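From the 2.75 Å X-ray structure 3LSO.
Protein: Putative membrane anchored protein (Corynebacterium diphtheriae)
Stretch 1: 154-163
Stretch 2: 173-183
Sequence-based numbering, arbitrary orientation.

Stretch 1, residues 154-163: FIPEKTILTN
Stretch 2 (173-183) NTTCTTNADKP

The two stretches run antiparallel. The first is extended from Phe-154, turns a corner at Lys-158 (phi/psi -49/-45) and Thr-159 (-100/89), and becomes a strand leading to Asn-163. The second enters as a strand at Asn-173, with phi between -98 and -126° and psi between 115 and 134° through Cys-176, and later loosens into the loop Asn-179 to Pro-183. The axes of 160-163 and 173-177 approach to 4.8 Å at 176°.

The register pairs Leu-161 with Cys-176, Thr-162 with Thr-175 and Asn-163 with Thr-174, at CA-CA distances of 5.1, 4.6 and 5.2 Å. The short middle separation belongs to the non-hydrogen-bonded pair; the outer two are hydrogen-bonded pairs. Asn-163 N donates to Thr-174 O (3.1 Å), and Thr-174 N to Asn-163 O (2.9 Å). Cys-176 N donates to Leu-161 O at 2.8 Å, but the return bond, Leu-161 N to Cys-176 O, is weak at 3.4 Å. The pattern is less regular here: Ile-160 has phi/psi -73/-25, and Ile-160 N lies 3.1 Å from the same Cys-176 O. Beyond this irregularity, Thr-178 N donates to Lys-158 O at 2.9 Å, tying the corner to the second stretch. CA-H...O contacts fill the gaps between amides: Thr-162 CA lies 3.3 Å from Thr-174 O, and Thr-177 CA 3.1 Å from Lys-158 O.

Side chains alternate along each strand, so that paired residues share a face. Leu-161 (chi1 t), Asn-163 (p), Thr-174 (m) and Cys-176 (m) share one face; Thr-162 (p) and Thr-175 (m) occupy the other. Beta-branched threonine suits such extended backbone, and Thr-162 CG2 comes within 4.2 Å of Thr-175 OG1. On the first face, Leu-161 CD2 packs 3.9 Å from Cys-176 SG, an apolar contact between buried residues; the cysteine is also bonded covalently elsewhere in the structure.

Around the corner, and before it in the first stretch, several contacts are apolar. Ile-160 (chi1 t, chi2 p) sets CG2 3.9 Å from Thr-178 CG2, so the methyl of Thr-178 (chi1 t) serves packing while its hydroxyl is hydrogen-bonded elsewhere in the structure. Pro-156, C-gamma endo, points toward the second stretch and lays CG 3.9 Å from Ala-180 CB; alanine's single methyl fits beside the compact ring. Ile-155 (m, m) leaves its backbone sideways, yet its end reaches in, with CD1 3.7 Å from CB of Pro-183, whose ring is C-gamma exo. The exposed Lys-158 starts away, but its long chain (t, p, t, then -97°) brings CE within 3.2 Å of Asn-179 OD1.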

ATOM      1  N   PHE B 154      16.957  -4.097  21.793  1.00 39.33           N
ATOM      2  CA  PHE B 154      17.004  -4.063  23.245  1.00 39.52           C
ATOM      3  C   PHE B 154      18.139  -4.913  23.828  1.00 39.78           C
ATOM      4  O   PHE B 154      17.947  -6.088  24.147  1.00 39.95           O
ATOM      5  CB  PHE B 154      15.646  -4.459  23.852  1.00 39.54           C
ATOM      6  CG  PHE B 154      14.537  -3.446  23.631  1.00 39.80           C
ATOM      7  CD1 PHE B 154      14.790  -2.192  23.064  1.00 40.45           C
ATOM      8  CD2 PHE B 154      13.239  -3.738  24.033  1.00 40.14           C
ATOM      9  CE1 PHE B 154      13.765  -1.271  22.871  1.00 39.81           C
ATOM     10  CE2 PHE B 154      12.205  -2.820  23.849  1.00 40.09           C
ATOM     11  CZ  PHE B 154      12.471  -1.587  23.269  1.00 39.84           C
ATOM     12  N   ILE B 155      19.316  -4.298  23.957  1.00 39.82           N
ATOM     13  CA  ILE B 155      20.491  -4.891  24.594  1.00 39.61           C
ATOM     14  C   ILE B 155      20.334  -4.739  26.102  1.00 39.19           C
ATOM     15  O   ILE B 155      19.682  -3.810  26.545  1.00 39.13           O
ATOM     16  CB  ILE B 155      21.784  -4.129  24.168  1.00 39.72           C
ATOM     17  CG1 ILE B 155      21.815  -3.879  22.657  1.00 40.27           C
ATOM     18  CG2 ILE B 155      23.057  -4.856  24.625  1.00 40.07           C
ATOM     19  CD1 ILE B 155      21.638  -5.123  21.800  1.00 42.36           C
ATOM     20  N   PRO B 156      20.918  -5.658  26.901  1.00 39.09           N
ATOM     21  CA  PRO B 156      21.069  -5.313  28.329  1.00 38.83           C
ATOM     22  C   PRO B 156      22.113  -4.214  28.538  1.00 38.63           C
ATOM     23  O   PRO B 156      22.958  -3.988  27.671  1.00 39.05           O
ATOM     24  CB  PRO B 156      21.540  -6.625  28.978  1.00 38.66           C
ATOM     25  CG  PRO B 156      22.032  -7.481  27.848  1.00 38.70           C
ATOM     26  CD  PRO B 156      21.252  -7.070  26.629  1.00 38.85           C
ATOM     27  N   GLU B 157      22.034  -3.523  29.666  1.00 38.49           N
ATOM     28  CA  GLU B 157      23.053  -2.553  30.040  1.00 38.33           C
ATOM     29  C   GLU B 157      24.171  -3.275  30.773  1.00 37.72           C
ATOM     30  O   GLU B 157      23.933  -4.281  31.433  1.00 37.39           O
ATOM     31  CB  GLU B 157      22.454  -1.428  30.897  1.00 38.44           C
ATOM     32  CG  GLU B 157      22.024  -0.164  30.095  1.00 40.35           C
ATOM     33  CD  GLU B 157      23.215   0.686  29.619  1.00 43.32           C
ATOM     34  OE1 GLU B 157      24.329   0.549  30.192  1.00 46.36           O
ATOM     35  OE2 GLU B 157      23.049   1.492  28.676  1.00 42.90           O
ATOM     36  N   LYS B 158      25.396  -2.777  30.638  1.00 37.56           N
ATOM     37  CA  LYS B 158      26.541  -3.367  31.328  1.00 37.48           C
ATOM     38  C   LYS B 158      26.221  -3.587  32.820  1.00 36.97           C
ATOM     39  O   LYS B 158      26.511  -4.655  33.362  1.00 37.41           O
ATOM     40  CB  LYS B 158      27.797  -2.509  31.119  1.00 37.83           C
ATOM     41  CG  LYS B 158      29.085  -3.045  31.771  1.00 40.00           C
ATOM     42  CD  LYS B 158      29.776  -4.104  30.905  1.00 43.93           C
ATOM     43  CE  LYS B 158      30.945  -4.780  31.647  1.00 45.08           C
ATOM     44  NZ  LYS B 158      32.263  -4.178  31.302  1.00 45.40           N
ATOM     45  N   THR B 159      25.614  -2.588  33.464  1.00 35.91           N
ATOM     46  CA  THR B 159      25.094  -2.731  34.826  1.00 35.05           C
ATOM     47  C   THR B 159      23.601  -2.973  34.754  1.00 34.33           C
ATOM     48  O   THR B 159      22.786  -2.047  34.790  1.00 34.19           O
ATOM     49  CB  THR B 159      25.396  -1.495  35.718  1.00 35.29           C
ATOM     50  OG1 THR B 159      26.807  -1.217  35.690  1.00 36.63           O
ATOM     51  CG2 THR B 159      24.963  -1.749  37.156  1.00 33.74           C
ATOM     52  N   ILE B 160      23.254  -4.241  34.655  1.00 33.84           N
ATOM     53  CA  ILE B 160      21.887  -4.644  34.368  1.00 33.65           C
ATOM     54  C   ILE B 160      20.960  -4.450  35.553  1.00 33.77           C
ATOM     55  O   ILE B 160      19.756  -4.279  35.393  1.00 34.16           O
ATOM     56  CB  ILE B 160      21.826  -6.111  33.846  1.00 33.29           C
ATOM     57  CG1 ILE B 160      20.394  -6.605  33.745  1.00 32.91           C
ATOM     58  CG2 ILE B 160      22.591  -7.036  34.734  1.00 33.33           C
ATOM     59  CD1 ILE B 160      19.754  -6.263  32.447  1.00 35.02           C
ATOM     60  N   LEU B 161      21.512  -4.453  36.750  1.00 33.95           N
ATOM     61  CA  LEU B 161      20.665  -4.487  37.932  1.00 34.02           C
ATOM     62  C   LEU B 161      21.362  -3.875  39.140  1.00 33.46           C
ATOM     63  O   LEU B 161      22.523  -4.186  39.414  1.00 33.09           O
ATOM     64  CB  LEU B 161      20.271  -5.935  38.203  1.00 34.29           C
ATOM     65  CG  LEU B 161      19.136  -6.260  39.158  1.00 36.51           C
ATOM     66  CD1 LEU B 161      18.386  -7.486  38.630  1.00 38.24           C
ATOM     67  CD2 LEU B 161      19.661  -6.511  40.583  1.00 38.42           C
ATOM     68  N   THR B 162      20.654  -2.981  39.835  1.00 32.99           N
ATOM     69  CA  THR B 162      21.113  -2.446  41.110  1.00 32.47           C
ATOM     70  C   THR B 162      19.939  -2.469  42.052  1.00 32.56           C
ATOM     71  O   THR B 162      18.804  -2.191  41.645  1.00 32.89           O
ATOM     72  CB  THR B 162      21.547  -0.978  41.038  1.00 32.15           C
ATOM     73  OG1 THR B 162      20.386  -0.150  40.864  1.00 34.34           O
ATOM     74  CG2 THR B 162      22.575  -0.708  39.932  1.00 31.16           C
ATOM     75  N   ASN B 163      20.199  -2.802  43.310  1.00 32.08           N
ATOM     76  CA  ASN B 163      19.179  -2.660  44.328  1.00 31.47           C
ATOM     77  C   ASN B 163      19.804  -2.152  45.603  1.00 30.92           C
ATOM     78  O   ASN B 163      21.039  -2.063  45.712  1.00 31.02           O
ATOM     79  CB  ASN B 163      18.415  -3.969  44.555  1.00 31.44           C
ATOM     80  CG  ASN B 163      19.187  -4.950  45.392  1.00 33.38           C
ATOM     81  OD1 ASN B 163      20.185  -5.518  44.947  1.00 37.55           O
ATOM     82  ND2 ASN B 163      18.740  -5.151  46.616  1.00 33.38           N
ATOM     83  N   ASN B 173      24.014  -2.167  49.334  1.00 34.83           N
ATOM     84  CA  ASN B 173      23.865  -1.804  47.932  1.00 35.01           C
ATOM     85  C   ASN B 173      24.405  -2.906  47.051  1.00 35.22           C
ATOM     86  O   ASN B 173      25.592  -3.189  47.061  1.00 35.46           O
ATOM     87  CB  ASN B 173      24.580  -0.487  47.622  1.00 35.04           C
ATOM     88  CG  ASN B 173      24.087   0.668  48.479  1.00 36.01           C
ATOM     89  OD1 ASN B 173      22.878   0.942  48.562  1.00 36.41           O
ATOM     90  ND2 ASN B 173      25.027   1.357  49.127  1.00 35.46           N
ATOM     91  N   THR B 174      23.531  -3.528  46.281  1.00 35.58           N
ATOM     92  CA  THR B 174      23.959  -4.566  45.379  1.00 36.04           C
ATOM     93  C   THR B 174      24.119  -3.985  43.989  1.00 36.50           C
ATOM     94  O   THR B 174      23.258  -3.239  43.527  1.00 37.52           O
ATOM     95  CB  THR B 174      22.944  -5.697  45.358  1.00 36.14           C
ATOM     96  OG1 THR B 174      22.647  -6.081  46.705  1.00 36.18           O
ATOM     97  CG2 THR B 174      23.480  -6.905  44.587  1.00 36.46           C
ATOM     98  N   THR B 175      25.223  -4.309  43.326  1.00 36.33           N
ATOM     99  CA  THR B 175      25.420  -3.907  41.939  1.00 36.08           C
ATOM    100  C   THR B 175      25.728  -5.142  41.111  1.00 36.12           C
ATOM    101  O   THR B 175      26.637  -5.888  41.448  1.00 36.61           O
ATOM    102  CB  THR B 175      26.566  -2.911  41.802  1.00 36.04           C
ATOM    103  OG1 THR B 175      26.068  -1.608  42.058  1.00 34.53           O
ATOM    104  CG2 THR B 175      27.144  -2.925  40.387  1.00 37.05           C
ATOM    105  N   CYS B 176      24.978  -5.341  40.034  1.00 35.74           N
ATOM    106  CA  CYS B 176      25.145  -6.491  39.172  1.00 35.66           C
ATOM    107  C   CYS B 176      25.521  -6.074  37.764  1.00 35.83           C
ATOM    108  O   CYS B 176      24.823  -5.263  37.153  1.00 36.01           O
ATOM    109  CB  CYS B 176      23.860  -7.304  39.124  1.00 35.34           C
ATOM    110  SG  CYS B 176      23.320  -7.890  40.720  1.00 35.21           S
ATOM    111  N   THR B 177      26.612  -6.643  37.254  1.00 35.87           N
ATOM    112  CA  THR B 177      27.066  -6.375  35.899  1.00 36.02           C
ATOM    113  C   THR B 177      27.012  -7.640  35.070  1.00 36.65           C
ATOM    114  O   THR B 177      27.264  -8.740  35.570  1.00 36.86           O
ATOM    115  CB  THR B 177      28.534  -5.884  35.857  1.00 36.07           C
ATOM    116  OG1 THR B 177      29.420  -6.998  36.059  1.00 35.30           O
ATOM    117  CG2 THR B 177      28.807  -4.786  36.894  1.00 35.70           C
ATOM    118  N   THR B 178      26.728  -7.468  33.785  1.00 37.44           N
ATOM    119  CA  THR B 178      26.779  -8.556  32.818  1.00 37.85           C
ATOM    120  C   THR B 178      27.519  -8.094  31.563  1.00 38.70           C
ATOM    121  O   THR B 178      27.643  -6.888  31.330  1.00 38.80           O
ATOM    122  CB  THR B 178      25.361  -9.067  32.480  1.00 37.70           C
ATOM    123  OG1 THR B 178      25.446 -10.349  31.850  1.00 38.33           O
ATOM    124  CG2 THR B 178      24.617  -8.097  31.576  1.00 36.54           C
ATOM    125  N   ASN B 179      28.020  -9.055  30.778  1.00 39.85           N
ATOM    126  CA  ASN B 179      28.701  -8.789  29.497  1.00 40.76           C
ATOM    127  C   ASN B 179      27.894  -9.214  28.274  1.00 41.30           C
ATOM    128  O   ASN B 179      28.449  -9.370  27.189  1.00 41.42           O
ATOM    129  CB  ASN B 179      30.052  -9.518  29.433  1.00 40.79           C
ATOM    130  CG  ASN B 179      31.022  -9.073  30.506  1.00 41.61           C
ATOM    131  OD1 ASN B 179      30.926  -7.968  31.055  1.00 44.26           O
ATOM    132  ND2 ASN B 179      31.970  -9.940  30.817  1.00 40.64           N
ATOM    133  N   ALA B 180      26.596  -9.422  28.437  1.00 42.10           N
ATOM    134  CA  ALA B 180      25.787  -9.915  27.334  1.00 43.24           C
ATOM    135  C   ALA B 180      25.480  -8.851  26.267  1.00 44.00           C
ATOM    136  O   ALA B 180      25.207  -7.685  26.586  1.00 44.44           O
ATOM    137  CB  ALA B 180      24.515 -10.546  27.848  1.00 43.26           C
ATOM    138  N   ASP B 181      25.537  -9.279  25.007  1.00 44.63           N
ATOM    139  CA  ASP B 181      25.269  -8.444  23.837  1.00 45.07           C
ATOM    140  C   ASP B 181      24.015  -8.955  23.189  1.00 45.00           C
ATOM    141  O   ASP B 181      23.429  -8.275  22.344  1.00 45.22           O
ATOM    142  CB  ASP B 181      26.383  -8.587  22.785  1.00 45.37           C
ATOM    143  CG  ASP B 181      27.776  -8.363  23.355  1.00 46.75           C
ATOM    144  OD1 ASP B 181      27.945  -7.416  24.165  1.00 49.44           O
ATOM    145  OD2 ASP B 181      28.701  -9.128  22.988  1.00 46.56           O
ATOM    146  N   LYS B 182      23.634 -10.178  23.548  1.00 44.97           N
ATOM    147  CA  LYS B 182      22.518 -10.849  22.888  1.00 44.90           C
ATOM    148  C   LYS B 182      21.217 -10.228  23.367  1.00 44.58           C
ATOM    149  O   LYS B 182      20.937 -10.230  24.572  1.00 44.62           O
ATOM    150  CB  LYS B 182      22.576 -12.371  23.069  1.00 44.94           C
ATOM    151  CG  LYS B 182      23.730 -12.992  22.272  1.00 45.37           C
ATOM    152  CD  LYS B 182      23.700 -14.513  22.254  1.00 45.77           C
ATOM    153  CE  LYS B 182      24.978 -15.074  21.648  1.00 44.90           C
ATOM    154  NZ  LYS B 182      24.960 -16.549  21.696  1.00 44.98           N
ATOM    155  N   PRO B 183      20.446  -9.652  22.416  1.00 44.16           N
ATOM    156  CA  PRO B 183      19.337  -8.731  22.688  1.00 43.65           C
ATOM    157  C   PRO B 183      18.019  -9.424  23.022  1.00 43.23           C
ATOM    158  O   PRO B 183      17.631 -10.377  22.360  1.00 43.24           O
ATOM    159  CB  PRO B 183      19.207  -7.939  21.371  1.00 43.85           C
ATOM    160  CG  PRO B 183      20.301  -8.505  20.412  1.00 43.67           C
ATOM    161  CD  PRO B 183      20.640  -9.847  20.964  1.00 43.87           C
TER